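Putative diflavin flavoprotein A 3 (Nostoc sp., PDB 3FNI) probably passes electrons from NADH to oxygen to make water, this chain being its flavodoxin-like domain. Local coordinates at residues 81-94 against 110-124. Numbering follows the deposited sequence.
Sequences LGSVNEKQAVGIFE and FRNLGLTTAFPAIRI
Phe-110, on the last turn of helix 103-112, shows how a ring can help pack a helix on a parallel sheet against Val-90 and Ile-92. With CG set opposite the carbonyl carbon (chi1 -77°), the ring turns to the sheet. Its CB, CG and, more loosely, CD1 rest against Val-90 CG1; CD2 and CE2 meet Ile-92 CD1, CE1 has Val-84 CG2 at the ring edge, and CZ, the tip, has Leu-81 CD2 3.7 Å away, over one face in a CH-pi contact. Val-90 CG1 is shared, since Leu-115 CD2 packs on it too. On the backbone, Val-90 N donates to Thr-116 O and Ala-118 N to Val-90 O. Past that pairing the 110-124 chain loops away, a water bridges Ile-92 N and Phe-119 O, and the Phe-119 ring lays a face over Gly-91 CA (CZ at 3.4 Å), where any side chain would collide. The chains meet again, the register shifted by two, where Ile-122 N bonds weakly to Ile-92 O and Glu-94 N donates to Ile-122 O; Glu-94 OE1 takes Ile-124 N at 2.8 Å from above the carboxylate plane. Arg-123 NH1 pairs with Asp-104 in a salt bridge. A leucine replacing Glu-94 would probably leave Ile-124 N without this acceptor and break the water link from OE2 to Arg-123 NH2. Strand 89-93, helix 103-112 and strand 116-117 form a beta-alpha-beta crossover, the repeating unit of the flavodoxin-like fold.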
loop_
_atom_site.group_PDB
_atom_site.type_symbol
_atom_site.label_atom_id
_atom_site.label_comp_id
_atom_site.label_asym_id
_atom_site.label_seq_id
_atom_site.Cartn_x
_atom_site.Cartn_y
_atom_site.Cartn_z
ATOM N N LEU A 81 -6.929 8.367 -3.685
ATOM C CA LEU A 81 -6.601 8.755 -5.052
ATOM C C LEU A 81 -6.571 10.269 -5.218
ATOM O O LEU A 81 -5.869 10.794 -6.083
ATOM C CB LEU A 81 -7.610 8.148 -6.029
ATOM C CG LEU A 81 -7.509 6.635 -6.261
ATOM C CD1 LEU A 81 -8.713 6.154 -7.059
ATOM C CD2 LEU A 81 -6.210 6.315 -6.984
ATOM N N GLY A 82 -7.340 10.970 -4.394
ATOM C CA GLY A 82 -7.353 12.414 -4.476
ATOM C C GLY A 82 -6.458 13.060 -3.441
ATOM O O GLY A 82 -6.296 14.277 -3.450
ATOM N N SER A 83 -5.860 12.262 -2.558
ATOM C CA SER A 83 -5.005 12.810 -1.500
ATOM C C SER A 83 -3.530 12.550 -1.716
ATOM O O SER A 83 -2.675 13.059 -0.984
ATOM C CB SER A 83 -5.415 12.229 -0.156
ATOM O OG SER A 83 -6.759 12.554 0.140
ATOM N N VAL A 84 -3.254 11.748 -2.730
ATOM C CA VAL A 84 -1.903 11.366 -3.089
ATOM C C VAL A 84 -1.259 12.436 -3.960
ATOM O O VAL A 84 -1.952 13.275 -4.531
ATOM C CB VAL A 84 -1.945 10.018 -3.836
ATOM C CG1 VAL A 84 -0.665 9.775 -4.576
ATOM C CG2 VAL A 84 -2.187 8.902 -2.844
ATOM N N ASN A 85 0.068 12.412 -4.036
ATOM C CA ASN A 85 0.797 13.358 -4.866
ATOM C C ASN A 85 1.849 12.617 -5.698
ATOM O O ASN A 85 2.283 11.521 -5.341
ATOM C CB ASN A 85 1.407 14.490 -4.010
ATOM C CG ASN A 85 2.653 14.075 -3.248
ATOM O OD1 ASN A 85 3.732 13.955 -3.825
ATOM N ND2 ASN A 85 2.511 13.866 -1.943
ATOM N N GLU A 86 2.217 13.216 -6.825
ATOM C CA GLU A 86 3.173 12.645 -7.767
ATOM C C GLU A 86 4.577 12.353 -7.247
ATOM O O GLU A 86 5.312 11.577 -7.864
ATOM C CB GLU A 86 3.287 13.559 -8.990
ATOM C CG GLU A 86 3.606 15.002 -8.632
ATOM C CD GLU A 86 4.140 15.805 -9.800
ATOM O OE1 GLU A 86 3.445 15.914 -10.829
ATOM O OE2 GLU A 86 5.263 16.335 -9.687
ATOM N N LYS A 87 4.945 12.960 -6.123
ATOM C CA LYS A 87 6.277 12.784 -5.545
ATOM C C LYS A 87 6.426 11.498 -4.740
ATOM O O LYS A 87 7.516 11.185 -4.257
ATOM C CB LYS A 87 6.619 13.978 -4.643
ATOM C CG LYS A 87 6.697 15.311 -5.368
ATOM C CD LYS A 87 8.048 15.514 -6.037
ATOM C CE LYS A 87 9.153 15.641 -4.988
ATOM N NZ LYS A 87 10.522 15.805 -5.575
ATOM N N GLN A 88 5.346 10.750 -4.572
ATOM C CA GLN A 88 5.484 9.525 -3.808
ATOM C C GLN A 88 5.508 8.266 -4.665
ATOM O O GLN A 88 5.324 8.316 -5.881
ATOM C CB GLN A 88 4.413 9.449 -2.712
ATOM C CG GLN A 88 3.009 9.716 -3.177
ATOM C CD GLN A 88 2.096 10.203 -2.058
ATOM O OE1 GLN A 88 0.901 10.395 -2.267
ATOM N NE2 GLN A 88 2.656 10.413 -0.873
ATOM N N ALA A 89 5.799 7.146 -4.015
ATOM C CA ALA A 89 5.883 5.856 -4.672
ATOM C C ALA A 89 4.791 4.956 -4.087
ATOM O O ALA A 89 4.436 5.078 -2.913
ATOM C CB ALA A 89 7.253 5.258 -4.437
ATOM N N VAL A 90 4.260 4.054 -4.909
ATOM C CA VAL A 90 3.192 3.175 -4.462
ATOM C C VAL A 90 3.310 1.750 -5.003
ATOM O O VAL A 90 3.637 1.541 -6.173
ATOM C CB VAL A 90 1.808 3.784 -4.859
ATOM C CG1 VAL A 90 1.621 3.712 -6.372
ATOM C CG2 VAL A 90 0.674 3.084 -4.121
ATOM N N GLY A 91 3.058 0.781 -4.121
ATOM C CA GLY A 91 3.098 -0.626 -4.490
ATOM C C GLY A 91 1.749 -1.250 -4.166
ATOM O O GLY A 91 1.100 -0.838 -3.208
ATOM N N ILE A 92 1.329 -2.248 -4.939
ATOM C CA ILE A 92 0.026 -2.877 -4.727
ATOM C C ILE A 92 0.079 -4.407 -4.731
ATOM O O ILE A 92 0.773 -5.011 -5.549
ATOM C CB ILE A 92 -0.982 -2.401 -5.816
ATOM C CG1 ILE A 92 -1.149 -0.872 -5.721
ATOM C CG2 ILE A 92 -2.324 -3.121 -5.652
ATOM C CD1 ILE A 92 -2.001 -0.241 -6.820
ATOM N N PHE A 93 -0.663 -5.031 -3.818
ATOM C CA PHE A 93 -0.692 -6.485 -3.753
ATOM C C PHE A 93 -2.093 -7.063 -3.791
ATOM O O PHE A 93 -3.058 -6.418 -3.366
ATOM C CB PHE A 93 0.039 -6.989 -2.500
ATOM C CG PHE A 93 -0.623 -6.617 -1.197
ATOM C CD1 PHE A 93 -1.607 -7.427 -0.636
ATOM C CD2 PHE A 93 -0.237 -5.468 -0.512
ATOM C CE1 PHE A 93 -2.189 -7.103 0.588
ATOM C CE2 PHE A 93 -0.815 -5.135 0.714
ATOM C CZ PHE A 93 -1.790 -5.953 1.263
ATOM N N GLU A 94 -2.186 -8.278 -4.338
ATOM C CA GLU A 94 -3.437 -9.023 -4.425
ATOM C C GLU A 94 -3.544 -9.736 -3.089
ATOM O O GLU A 94 -2.542 -9.902 -2.399
ATOM C CB GLU A 94 -3.396 -10.072 -5.544
ATOM C CG GLU A 94 -3.337 -9.528 -6.949
ATOM C CD GLU A 94 -3.698 -10.583 -7.998
ATOM O OE1 GLU A 94 -3.512 -11.786 -7.733
ATOM O OE2 GLU A 94 -4.156 -10.210 -9.091
ATOM N N PHE A 110 -2.710 5.135 -10.560
ATOM C CA PHE A 110 -1.624 5.784 -9.837
ATOM C C PHE A 110 -0.532 6.222 -10.797
ATOM O O PHE A 110 0.044 7.303 -10.651
ATOM C CB PHE A 110 -1.042 4.856 -8.767
ATOM C CG PHE A 110 -1.888 4.747 -7.536
ATOM C CD1 PHE A 110 -1.983 5.811 -6.639
ATOM C CD2 PHE A 110 -2.602 3.578 -7.273
ATOM C CE1 PHE A 110 -2.775 5.709 -5.491
ATOM C CE2 PHE A 110 -3.398 3.461 -6.134
ATOM C CZ PHE A 110 -3.489 4.528 -5.238
ATOM N N ARG A 111 -0.251 5.389 -11.788
ATOM C CA ARG A 111 0.773 5.725 -12.764
ATOM C C ARG A 111 0.377 6.968 -13.559
ATOM O O ARG A 111 1.229 7.786 -13.904
ATOM C CB ARG A 111 1.012 4.553 -13.719
ATOM C CG ARG A 111 1.978 4.892 -14.841
ATOM C CD ARG A 111 2.441 3.653 -15.577
ATOM N NE ARG A 111 3.234 2.791 -14.713
ATOM C CZ ARG A 111 3.714 1.608 -15.078
ATOM N NH1 ARG A 111 3.477 1.147 -16.297
ATOM N NH2 ARG A 111 4.436 0.892 -14.226
ATOM N N ASN A 112 -0.917 7.109 -13.841
ATOM C CA ASN A 112 -1.407 8.261 -14.587
ATOM C C ASN A 112 -1.242 9.529 -13.754
ATOM O O ASN A 112 -1.083 10.621 -14.296
ATOM C CB ASN A 112 -2.886 8.083 -14.956
ATOM C CG ASN A 112 -3.307 8.953 -16.142
ATOM O OD1 ASN A 112 -2.832 8.760 -17.261
ATOM N ND2 ASN A 112 -4.201 9.913 -15.897
ATOM N N LEU A 113 -1.279 9.384 -12.435
ATOM C CA LEU A 113 -1.144 10.535 -11.553
ATOM C C LEU A 113 0.302 10.960 -11.344
ATOM O O LEU A 113 0.564 11.951 -10.671
ATOM C CB LEU A 113 -1.797 10.242 -10.200
ATOM C CG LEU A 113 -3.322 10.092 -10.208
ATOM C CD1 LEU A 113 -3.809 9.738 -8.803
ATOM C CD2 LEU A 113 -3.966 11.386 -10.671
ATOM N N GLY A 114 1.237 10.208 -11.915
ATOM C CA GLY A 114 2.637 10.560 -11.776
ATOM C C GLY A 114 3.446 9.772 -10.762
ATOM O O GLY A 114 4.673 9.784 -10.822
ATOM N N LEU A 115 2.789 9.086 -9.829
ATOM C CA LEU A 115 3.524 8.315 -8.825
ATOM C C LEU A 115 4.450 7.276 -9.445
ATOM O O LEU A 115 4.275 6.877 -10.596
ATOM C CB LEU A 115 2.569 7.603 -7.865
ATOM C CG LEU A 115 1.809 8.445 -6.845
ATOM C CD1 LEU A 115 0.659 9.186 -7.525
ATOM C CD2 LEU A 115 1.292 7.530 -5.756
ATOM N N THR A 116 5.441 6.835 -8.682
ATOM C CA THR A 116 6.356 5.824 -9.198
ATOM C C THR A 116 5.954 4.466 -8.622
ATOM O O THR A 116 5.488 4.385 -7.491
ATOM C CB THR A 116 7.823 6.131 -8.823
ATOM O OG1 THR A 116 8.015 5.917 -7.425
ATOM C CG2 THR A 116 8.167 7.571 -9.150
ATOM N N THR A 117 6.110 3.404 -9.409
ATOM C CA THR A 117 5.765 2.077 -8.931
ATOM C C THR A 117 6.864 1.643 -7.972
ATOM O O THR A 117 8.031 1.543 -8.357
ATOM C CB THR A 117 5.666 1.062 -10.081
ATOM O OG1 THR A 117 6.979 0.755 -10.570
ATOM C CG2 THR A 117 4.840 1.631 -11.202
ATOM N N ALA A 118 6.475 1.408 -6.721
ATOM C CA ALA A 118 7.396 1.006 -5.661
ATOM C C ALA A 118 8.096 -0.313 -5.949
ATOM O O ALA A 118 9.285 -0.480 -5.674
ATOM C CB ALA A 118 6.654 0.918 -4.346
ATOM N N PHE A 119 7.341 -1.251 -6.499
ATOM C CA PHE A 119 7.860 -2.558 -6.837
ATOM C C PHE A 119 6.828 -3.191 -7.757
ATOM O O PHE A 119 5.699 -2.692 -7.865
ATOM C CB PHE A 119 8.053 -3.403 -5.560
ATOM C CG PHE A 119 6.918 -3.288 -4.572
ATOM C CD1 PHE A 119 7.064 -2.542 -3.401
ATOM C CD2 PHE A 119 5.687 -3.894 -4.829
ATOM C CE1 PHE A 119 6.008 -2.401 -2.514
ATOM C CE2 PHE A 119 4.627 -3.755 -3.945
ATOM C CZ PHE A 119 4.781 -3.008 -2.784
ATOM N N PRO A 120 7.202 -4.283 -8.448
ATOM C CA PRO A 120 6.270 -4.964 -9.360
ATOM C C PRO A 120 5.031 -5.394 -8.557
ATOM O O PRO A 120 5.167 -5.996 -7.496
ATOM C CB PRO A 120 7.083 -6.163 -9.855
ATOM C CG PRO A 120 8.536 -5.686 -9.725
ATOM C CD PRO A 120 8.512 -4.964 -8.408
ATOM N N ALA A 121 3.835 -5.077 -9.048
ATOM C CA ALA A 121 2.616 -5.452 -8.332
ATOM C C ALA A 121 2.647 -6.930 -7.959
ATOM O O ALA A 121 2.766 -7.788 -8.833
ATOM C CB ALA A 121 1.386 -5.159 -9.185
ATOM N N ILE A 122 2.549 -7.233 -6.668
ATOM C CA ILE A 122 2.571 -8.623 -6.239
ATOM C C ILE A 122 1.223 -9.285 -6.502
ATOM O O ILE A 122 0.183 -8.855 -6.001
ATOM C CB ILE A 122 2.960 -8.762 -4.736
ATOM C CG1 ILE A 122 1.873 -9.522 -3.975
ATOM C CG2 ILE A 122 3.210 -7.401 -4.126
ATOM C CD1 ILE A 122 2.217 -9.822 -2.548
ATOM N N ARG A 123 1.258 -10.340 -7.306
ATOM C CA ARG A 123 0.055 -11.060 -7.674
ATOM C C ARG A 123 0.017 -12.436 -7.015
ATOM O O ARG A 123 1.047 -13.098 -6.874
ATOM C CB ARG A 123 0.000 -11.168 -9.199
ATOM C CG ARG A 123 0.053 -9.799 -9.881
ATOM C CD ARG A 123 0.354 -9.923 -11.354
ATOM N NE ARG A 123 0.466 -8.625 -12.019
ATOM C CZ ARG A 123 -0.569 -7.874 -12.384
ATOM N NH1 ARG A 123 -0.366 -6.709 -12.988
ATOM N NH2 ARG A 123 -1.807 -8.287 -12.150
ATOM N N ILE A 124 -1.173 -12.850 -6.591
ATOM C CA ILE A 124 -1.349 -14.140 -5.933
ATOM C C ILE A 124 -2.371 -14.983 -6.664
ATOM O O ILE A 124 -3.563 -14.677 -6.640
ATOM C CB ILE A 124 -1.831 -13.979 -4.462
ATOM C CG1 ILE A 124 -0.683 -13.483 -3.578
ATOM C CG2 ILE A 124 -2.353 -15.306 -3.932
ATOM C CD1 ILE A 124 -0.289 -12.067 -3.850
HETATM O O HOH W 1 1.962 14.053 -12.606
HETATM O O HOH W 2 2.876 -2.263 -7.553
HETATM O O HOH W 3 -2.849 -10.617 -11.729
#